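Local atomic coordinates of putative creatinine amidohydrolase (Bacteroides fragilis, PDB entry 3LUB), a protein that probably hydrolyses non-peptide carbon-nitrogen bonds of linear amides, as a zinc-binding member of the creatininase superfamily. Residues Asp161-Gly165 with Glu166-Ser170; Glu148-Pro152 with Lys153-Glu157; Lys211-Asp215 with Ser216-Asn220. One frame throughout, in Å; residues are numbered along the deposited sequence. Where two conformers were deposited one is given.

Interaction 1 of 3, residues Asp161-Gly165 with Glu166-Ser170; sequences DDHAG and ESETS. With ZN (zinc ion), chain B.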
loop_
_atom_site.group_PDB
_atom_site.type_symbol
_atom_site.label_atom_id
_atom_site.label_comp_id
_atom_site.label_asym_id
_atom_site.label_seq_id
_atom_site.Cartn_x
_atom_site.Cartn_y
_atom_site.Cartn_z
ATOM N N ASP F 161 15.389 31.454 16.266
ATOM C CA ASP F 161 15.871 31.294 14.902
ATOM C C ASP F 161 15.602 29.860 14.470
ATOM O O ASP F 161 16.535 29.068 14.363
ATOM C CB ASP F 161 17.379 31.640 14.856
ATOM C CG ASP F 161 17.984 31.621 13.436
ATOM O OD1 ASP F 161 17.262 31.439 12.429
ATOM O OD2 ASP F 161 19.229 31.757 13.350
ATOM N N ASP F 162 14.317 29.539 14.253
ATOM C CA ASP F 162 13.903 28.185 13.868
ATOM C C ASP F 162 13.553 28.054 12.379
ATOM O O ASP F 162 13.788 27.009 11.799
ATOM C CB ASP F 162 12.689 27.713 14.694
ATOM C CG ASP F 162 13.000 27.549 16.179
ATOM O OD1 ASP F 162 14.141 27.145 16.523
ATOM O OD2 ASP F 162 12.089 27.821 17.003
ATOM N N HIS F 163 12.973 29.083 11.766
ATOM C CA HIS F 163 12.520 28.959 10.383
ATOM C C HIS F 163 12.572 30.302 9.663
ATOM O O HIS F 163 11.903 31.243 10.075
ATOM C CB HIS F 163 11.107 28.382 10.354
ATOM C CG HIS F 163 10.550 28.253 8.981
ATOM N ND1 HIS F 163 11.028 27.338 8.070
ATOM C CD2 HIS F 163 9.566 28.931 8.351
ATOM C CE1 HIS F 163 10.361 27.458 6.940
ATOM N NE2 HIS F 163 9.465 28.411 7.082
ATOM N N ALA F 164 13.354 30.380 8.582
ATOM C CA ALA F 164 13.447 31.611 7.781
ATOM C C ALA F 164 13.997 32.773 8.635
ATOM O O ALA F 164 13.644 33.924 8.429
ATOM C CB ALA F 164 12.074 31.998 7.203
ATOM N N GLY F 165 14.845 32.444 9.590
ATOM C CA GLY F 165 15.329 33.394 10.573
ATOM C C GLY F 165 16.658 33.927 10.138
ATOM O O GLY F 165 16.934 33.995 8.948
ATOM N N GLU F 166 17.496 34.287 11.103
ATOM C CA GLU F 166 18.728 34.981 10.797
ATOM C C GLU F 166 19.689 34.094 10.085
ATOM O O GLU F 166 20.315 34.520 9.136
ATOM C CB GLU F 166 19.371 35.573 12.066
ATOM C CG GLU F 166 20.481 36.606 11.769
ATOM C CD GLU F 166 21.111 37.177 13.036
ATOM O OE1 GLU F 166 20.357 37.541 13.953
ATOM O OE2 GLU F 166 22.349 37.245 13.100
ATOM N N SER F 167 19.822 32.859 10.540
ATOM C CA SER F 167 20.764 31.917 9.974
ATOM C C SER F 167 20.426 31.498 8.537
ATOM O O SER F 167 21.315 31.474 7.661
ATOM C CB SER F 167 20.836 30.670 10.870
ATOM O OG SER F 167 19.536 30.171 11.155
ATOM N N GLU F 168 19.175 31.094 8.306
ATOM C CA GLU F 168 18.767 30.702 6.956
ATOM C C GLU F 168 18.856 31.905 6.018
ATOM O O GLU F 168 19.234 31.762 4.849
ATOM C CB GLU F 168 17.341 30.126 6.925
ATOM C CG GLU F 168 17.283 28.610 6.957
ATOM C CD GLU F 168 15.907 28.027 6.660
ATOM O OE1 GLU F 168 14.890 28.663 7.013
ATOM O OE2 GLU F 168 15.855 26.880 6.122
ATOM N N THR F 169 18.446 33.080 6.500
ATOM C CA THR F 169 18.514 34.285 5.659
ATOM C C THR F 169 19.958 34.625 5.314
ATOM O O THR F 169 20.248 34.930 4.172
ATOM C CB THR F 169 17.840 35.504 6.290
ATOM O OG1 THR F 169 16.490 35.170 6.633
ATOM C CG2 THR F 169 17.823 36.636 5.311
ATOM N N SER F 170 20.857 34.544 6.288
ATOM C CA SER F 170 22.266 34.873 6.066
ATOM C C SER F 170 22.877 33.954 5.047
ATOM O O SER F 170 23.598 34.413 4.181
ATOM C CB SER F 170 23.104 34.809 7.367
ATOM O OG SER F 170 22.718 35.811 8.290
HETATM ZN ZN ZN B . 14.064 26.393 5.725
HETATM O O HOH W 1 16.679 30.308 10.190
HETATM O O HOH W 2 13.214 25.568 7.445
#
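Asp161 and Ser167 meet through the aspartate carboxylate at the start of helix 166-175. Three groups of bonds hold the turn.

The first centres on Asp161. Asp161 OD2 accepts from Ser167 OG at 2.7 Å and from Ser167 N at 3.1 Å. Both donors are on the syn side, but they come from opposite faces of the carboxylate plane. With CG of Asp161 anti to the backbone N (chi1 -175°), the carboxylate reaches the first turn of the helix. A water extends this network. It donates to Asp161 OD1 at 2.6 Å and accepts from Gly165 N and Glu168 N.

The second group centres on Gly165, the N-cap residue. Its carbonyl O accepts from Thr169 N at 3.0 Å and from Thr169 OG1 at 2.6 Å, again from opposite faces. His37 is a further partner of Thr169 OG1.

The third group is the metal site. Glu168 OE2 binds zinc at 1.9 Å, and His34 and Asp43 bind the same ion. Glu168 OE1 takes Ala164 N at 2.8 Å, nearly along the C-O bond direction. A second water binds the zinc and hydrogen-bonds His163 ND1 at 2.9 Å, in the plane of the ring. His163 NE2 is held by Pro33 O.

The Glu168 carboxylate is thus gripped at both oxygens, by zinc and by a backbone N-H, which fixes its rotation in the dinuclear zinc site.

Interaction 2 of 3, residues Glu148-Pro152 with Lys153-Glu157; sequences EVVSP and KGYFE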
loop_
_atom_site.group_PDB
_atom_site.type_symbol
_atom_site.label_atom_id
_atom_site.label_comp_id
_atom_site.label_asym_id
_atom_site.label_seq_id
_atom_site.Cartn_x
_atom_site.Cartn_y
_atom_site.Cartn_z
ATOM N N GLU F 148 22.587 21.359 11.498
ATOM C CA GLU F 148 23.009 20.722 12.734
ATOM C C GLU F 148 24.454 20.248 12.706
ATOM O O GLU F 148 24.982 19.799 13.732
ATOM C CB GLU F 148 22.099 19.531 13.033
ATOM C CG GLU F 148 20.803 19.971 13.622
ATOM C CD GLU F 148 19.772 18.863 13.713
ATOM O OE1 GLU F 148 20.055 17.710 13.277
ATOM O OE2 GLU F 148 18.654 19.191 14.184
ATOM N N VAL F 149 25.120 20.372 11.569
ATOM C CA VAL F 149 26.510 19.928 11.463
ATOM C C VAL F 149 27.385 20.803 12.383
ATOM O O VAL F 149 28.288 20.295 13.067
ATOM C CB VAL F 149 26.962 19.896 9.979
ATOM C CG1 VAL F 149 28.489 19.698 9.826
ATOM C CG2 VAL F 149 26.145 18.791 9.214
ATOM N N VAL F 150 27.075 22.105 12.416
ATOM C CA VAL F 150 27.660 23.083 13.345
ATOM C C VAL F 150 26.489 23.854 13.930
ATOM O O VAL F 150 25.600 24.253 13.190
ATOM C CB VAL F 150 28.574 24.059 12.599
ATOM C CG1 VAL F 150 29.128 25.104 13.563
ATOM C CG2 VAL F 150 29.719 23.299 11.930
ATOM N N SER F 151 26.488 24.073 15.246
ATOM C CA SER F 151 25.427 24.873 15.905
ATOM C C SER F 151 25.501 26.337 15.469
ATOM O O SER F 151 26.588 26.904 15.398
ATOM C CB SER F 151 25.567 24.809 17.444
ATOM O OG SER F 151 24.484 25.461 18.105
ATOM N N PRO F 152 24.351 26.961 15.205
ATOM C CA PRO F 152 24.312 28.363 14.799
ATOM C C PRO F 152 24.617 29.303 15.942
ATOM O O PRO F 152 25.037 30.460 15.728
ATOM C CB PRO F 152 22.862 28.566 14.321
ATOM C CG PRO F 152 22.049 27.505 15.026
ATOM C CD PRO F 152 23.005 26.355 15.284
ATOM N N LYS F 153 24.406 28.806 17.156
ATOM C CA LYS F 153 24.733 29.575 18.343
ATOM C C LYS F 153 26.214 30.023 18.300
ATOM O O LYS F 153 27.130 29.249 18.002
ATOM C CB LYS F 153 24.346 28.772 19.592
ATOM C CG LYS F 153 22.799 28.526 19.677
ATOM C CD LYS F 153 22.456 27.296 20.521
ATOM C CE LYS F 153 22.635 27.545 22.043
ATOM N NZ LYS F 153 22.256 26.346 22.882
ATOM N N GLY F 154 26.417 31.314 18.527
ATOM C CA GLY F 154 27.707 31.960 18.258
ATOM C C GLY F 154 27.799 32.692 16.927
ATOM O O GLY F 154 28.417 33.759 16.844
ATOM N N TYR F 155 27.193 32.134 15.876
ATOM C CA TYR F 155 27.327 32.699 14.522
ATOM C C TYR F 155 26.285 33.788 14.202
ATOM O O TYR F 155 26.447 34.566 13.252
ATOM C CB TYR F 155 27.309 31.564 13.493
ATOM C CG TYR F 155 28.597 30.720 13.502
ATOM C CD1 TYR F 155 29.698 31.121 12.750
ATOM C CD2 TYR F 155 28.711 29.542 14.246
ATOM C CE1 TYR F 155 30.882 30.386 12.734
ATOM C CE2 TYR F 155 29.920 28.795 14.253
ATOM C CZ TYR F 155 30.993 29.234 13.493
ATOM O OH TYR F 155 32.208 28.583 13.425
ATOM N N PHE F 156 25.226 33.834 14.994
ATOM C CA PHE F 156 24.103 34.727 14.769
ATOM C C PHE F 156 23.636 35.333 16.084
ATOM O O PHE F 156 23.897 34.789 17.146
ATOM C CB PHE F 156 22.966 33.947 14.062
ATOM C CG PHE F 156 23.431 33.255 12.802
ATOM C CD1 PHE F 156 23.624 33.979 11.623
ATOM C CD2 PHE F 156 23.758 31.916 12.813
ATOM C CE1 PHE F 156 24.110 33.355 10.474
ATOM C CE2 PHE F 156 24.212 31.295 11.680
ATOM C CZ PHE F 156 24.402 32.017 10.503
ATOM N N GLU F 157 22.943 36.466 16.001
ATOM C CA GLU F 157 22.521 37.216 17.176
ATOM C C GLU F 157 21.136 36.820 17.678
ATOM O O GLU F 157 20.948 36.623 18.873
ATOM C CB GLU F 157 22.525 38.725 16.876
ATOM C CG GLU F 157 23.893 39.298 16.482
ATOM C CD GLU F 157 23.840 40.794 16.096
ATOM O OE1 GLU F 157 23.747 41.664 17.007
ATOM O OE2 GLU F 157 23.920 41.096 14.883
#
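Pro152 and Tyr155 close a tight turn, with Tyr155 N donating to Pro152 O at 2.7 Å. The backbone angles of Lys153 and Gly154 are those of a type II beta turn, and Gly154 has the positive phi (98°) that this turn needs at its third position. Phe156 N adds a weak bond to the same oxygen at 3.5 Å.

The packed side of the turn carries two rings. CD2 of Phe156 lies against CB of Pro152 at 3.8 Å. CG of Phe156 is beside its backbone N (chi1 -54°), which brings the CD2 side of the ring's rim to the proline. The ring of Tyr155 packs against Val150. Its CE2 touches Val150 CG1 at 3.8 Å, and the two side chains cross at about a right angle. Ser151 O lies at the edge of the tyrosine ring, near its plane, 3.6 Å from CD2. Tyr232 of helix 226-249 meets both rings, that of Phe156 edge to face. Its hydroxyl hydrogen-bonds Val150 O. Phe156 also touches helix 166-175.

The other side is looser and faces solvent. Ser151 OG receives a weak bond from Lys153 N, at 3.5 Å. The oxygen also lies alongside the aliphatic part of Lys153, 3.6 Å from CB. The lysine chain bends at chi3, and its amine leads away from the turn.

Across the turn, the one bond of good length and angle is that from Tyr155 N to Pro152 O. The apolar side chains join this surface loop to helix 226-249, while the exposed side rests on weak contacts.

Interaction 3 of 3, residues Lys211-Asp215 with Ser216-Asn220; sequences KATVD and SGVGN
Asp215 presents a flat carboxylate to Gly217, and the bonds lie at its oxygen ends. OD1 takes Gly217 N at 3.0 Å, nearly along its C-O bond, with an N-H...O angle of 150°. OD2 is hydrogen-bonded to Gly188 N, so one carboxylate joins two backbone segments. The carbonyl group of Asp215 is met in its own plane. Ser216 OG donates to Asp215 O at 2.6 Å, on a lone pair, with a C=O...O angle of 112°.

The bond from OD1 to the N-H two residues on makes an Asx turn. CG of Asp215 sits between its backbone N and carbonyl carbon (chi1 50°), which brings OD1 within bonding distance of the Gly217 N-H. Ser216 follows with a positive phi, and the chain turns sharply there.

Thr213 faces residues 216-218 from the end of helix 209-212. In the conformer described, its CG2 touches Val218 CG2 at 4.0 Å, and the two side chains cross at about a right angle. Its OG1 lies 3.6 Å from Ser216 CA. The polar partner of this hydroxyl is Trp209 O in the preceding helix. Trp209 also bonds the loop through its ring, NE1 donating to Ser216 O.

Around the turn, Ser216 packs on Pro33 and on Leu13 of a third subunit. Asp215 touches Asn35. The side chain of Ser216 is about 6 Å from that of the zinc ligand His34.

The chemistry is mostly local. The aspartate side chain and the serine hydroxyl satisfy backbone groups within the bend, and the bond to Gly188 ties it to the loop that holds Gly188.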
loop_
_atom_site.group_PDB
_atom_site.type_symbol
_atom_site.label_atom_id
_atom_site.label_comp_id
_atom_site.label_asym_id
_atom_site.label_seq_id
_atom_site.Cartn_x
_atom_site.Cartn_y
_atom_site.Cartn_z
ATOM N N LYS F 211 -1.626 29.224 14.171
ATOM C CA LYS F 211 -1.757 29.791 15.504
ATOM C C LYS F 211 -0.474 30.457 15.954
ATOM O O LYS F 211 -0.526 31.427 16.695
ATOM C CB LYS F 211 -2.106 28.702 16.509
ATOM C CG LYS F 211 -3.306 27.868 16.137
ATOM C CD LYS F 211 -4.597 28.634 16.174
ATOM C CE LYS F 211 -5.770 27.694 15.876
ATOM N NZ LYS F 211 -5.580 26.322 16.480
ATOM N N ALA F 212 0.667 29.914 15.516
ATOM C CA ALA F 212 1.991 30.239 16.072
ATOM C C ALA F 212 2.748 31.347 15.349
ATOM O O ALA F 212 3.701 31.856 15.915
ATOM C CB ALA F 212 2.916 28.970 16.102
ATOM N N THR F 213 2.379 31.668 14.101
ATOM C CA THR F 213 3.153 32.563 13.233
ATOM C C THR F 213 2.260 33.537 12.445
ATOM O O THR F 213 1.140 33.178 12.056
ATOM C CB THR F 213 3.943 31.752 12.173
ATOM O OG1 THR F 213 3.061 31.398 11.103
ATOM C CG2 THR F 213 4.563 30.480 12.768
ATOM N N VAL F 214 2.795 34.714 12.142
ATOM C CA VAL F 214 2.066 35.770 11.460
ATOM C C VAL F 214 2.461 35.821 9.979
ATOM O O VAL F 214 1.599 35.917 9.090
ATOM C CB VAL F 214 2.385 37.123 12.129
ATOM C CG1 VAL F 214 1.458 38.206 11.612
ATOM C CG2 VAL F 214 2.290 36.999 13.690
ATOM N N ASP F 215 3.759 35.742 9.721
ATOM C CA ASP F 215 4.284 35.840 8.346
ATOM C C ASP F 215 4.883 34.529 7.821
ATOM O O ASP F 215 5.466 34.524 6.750
ATOM C CB ASP F 215 5.304 36.984 8.259
ATOM C CG ASP F 215 6.359 36.909 9.343
ATOM O OD1 ASP F 215 6.823 35.801 9.626
ATOM O OD2 ASP F 215 6.709 37.957 9.919
ATOM N N SER F 216 4.714 33.442 8.591
ATOM C CA SER F 216 5.212 32.083 8.287
ATOM C C SER F 216 6.661 31.868 8.738
ATOM O O SER F 216 7.148 30.757 8.727
ATOM C CB SER F 216 5.028 31.704 6.795
ATOM O OG SER F 216 6.104 32.137 5.988
ATOM N N GLY F 217 7.339 32.928 9.160
ATOM C CA GLY F 217 8.667 32.799 9.752
ATOM C C GLY F 217 8.590 32.538 11.244
ATOM O O GLY F 217 7.623 32.922 11.913
ATOM N N VAL F 218 9.609 31.865 11.761
ATOM C CA VAL F 218 9.815 31.707 13.209
ATOM C C VAL F 218 11.221 32.218 13.541
ATOM O O VAL F 218 12.185 31.486 13.430
ATOM C CB VAL F 218 9.699 30.208 13.680
ATOM C CG1 VAL F 218 9.889 30.097 15.206
ATOM C CG2 VAL F 218 8.380 29.595 13.279
ATOM N N GLY F 219 11.313 33.485 13.961
ATOM C CA GLY F 219 12.591 34.143 14.223
ATOM C C GLY F 219 12.736 35.406 13.383
ATOM O O GLY F 219 12.377 35.409 12.188
ATOM N N ASN F 220 13.256 36.475 14.014
ATOM C CA ASN F 220 13.562 37.747 13.343
ATOM C C ASN F 220 14.855 37.617 12.536
ATOM O O ASN F 220 15.915 37.369 13.108
ATOM C CB ASN F 220 13.674 38.898 14.366
ATOM C CG ASN F 220 13.606 40.268 13.718
ATOM O OD1 ASN F 220 14.028 40.444 12.577
ATOM N ND2 ASN F 220 13.025 41.238 14.429
#

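Along the chain the three contacts come in series, and none nests in or crosses another. After strand 140-145, interaction 2 closes a type II turn in the surface loop. Interaction 1 follows and forms the turn into helix 166-175, with Gly165 at its N-cap. These two touch: Glu166 OE2 accepts from Glu157 N, and Phe156 packs on Ser167 and Ser170. Interaction 3 closes the bend after helix 209-212. It meets interaction 1 where Val218 pairs with Asp162 and His163 in a classic beta bulge. Interactions 2 and 3 do not touch. Residues 161-170 therefore lie between the other two, joining the loop on helix 226-249 to the bend near the zinc site.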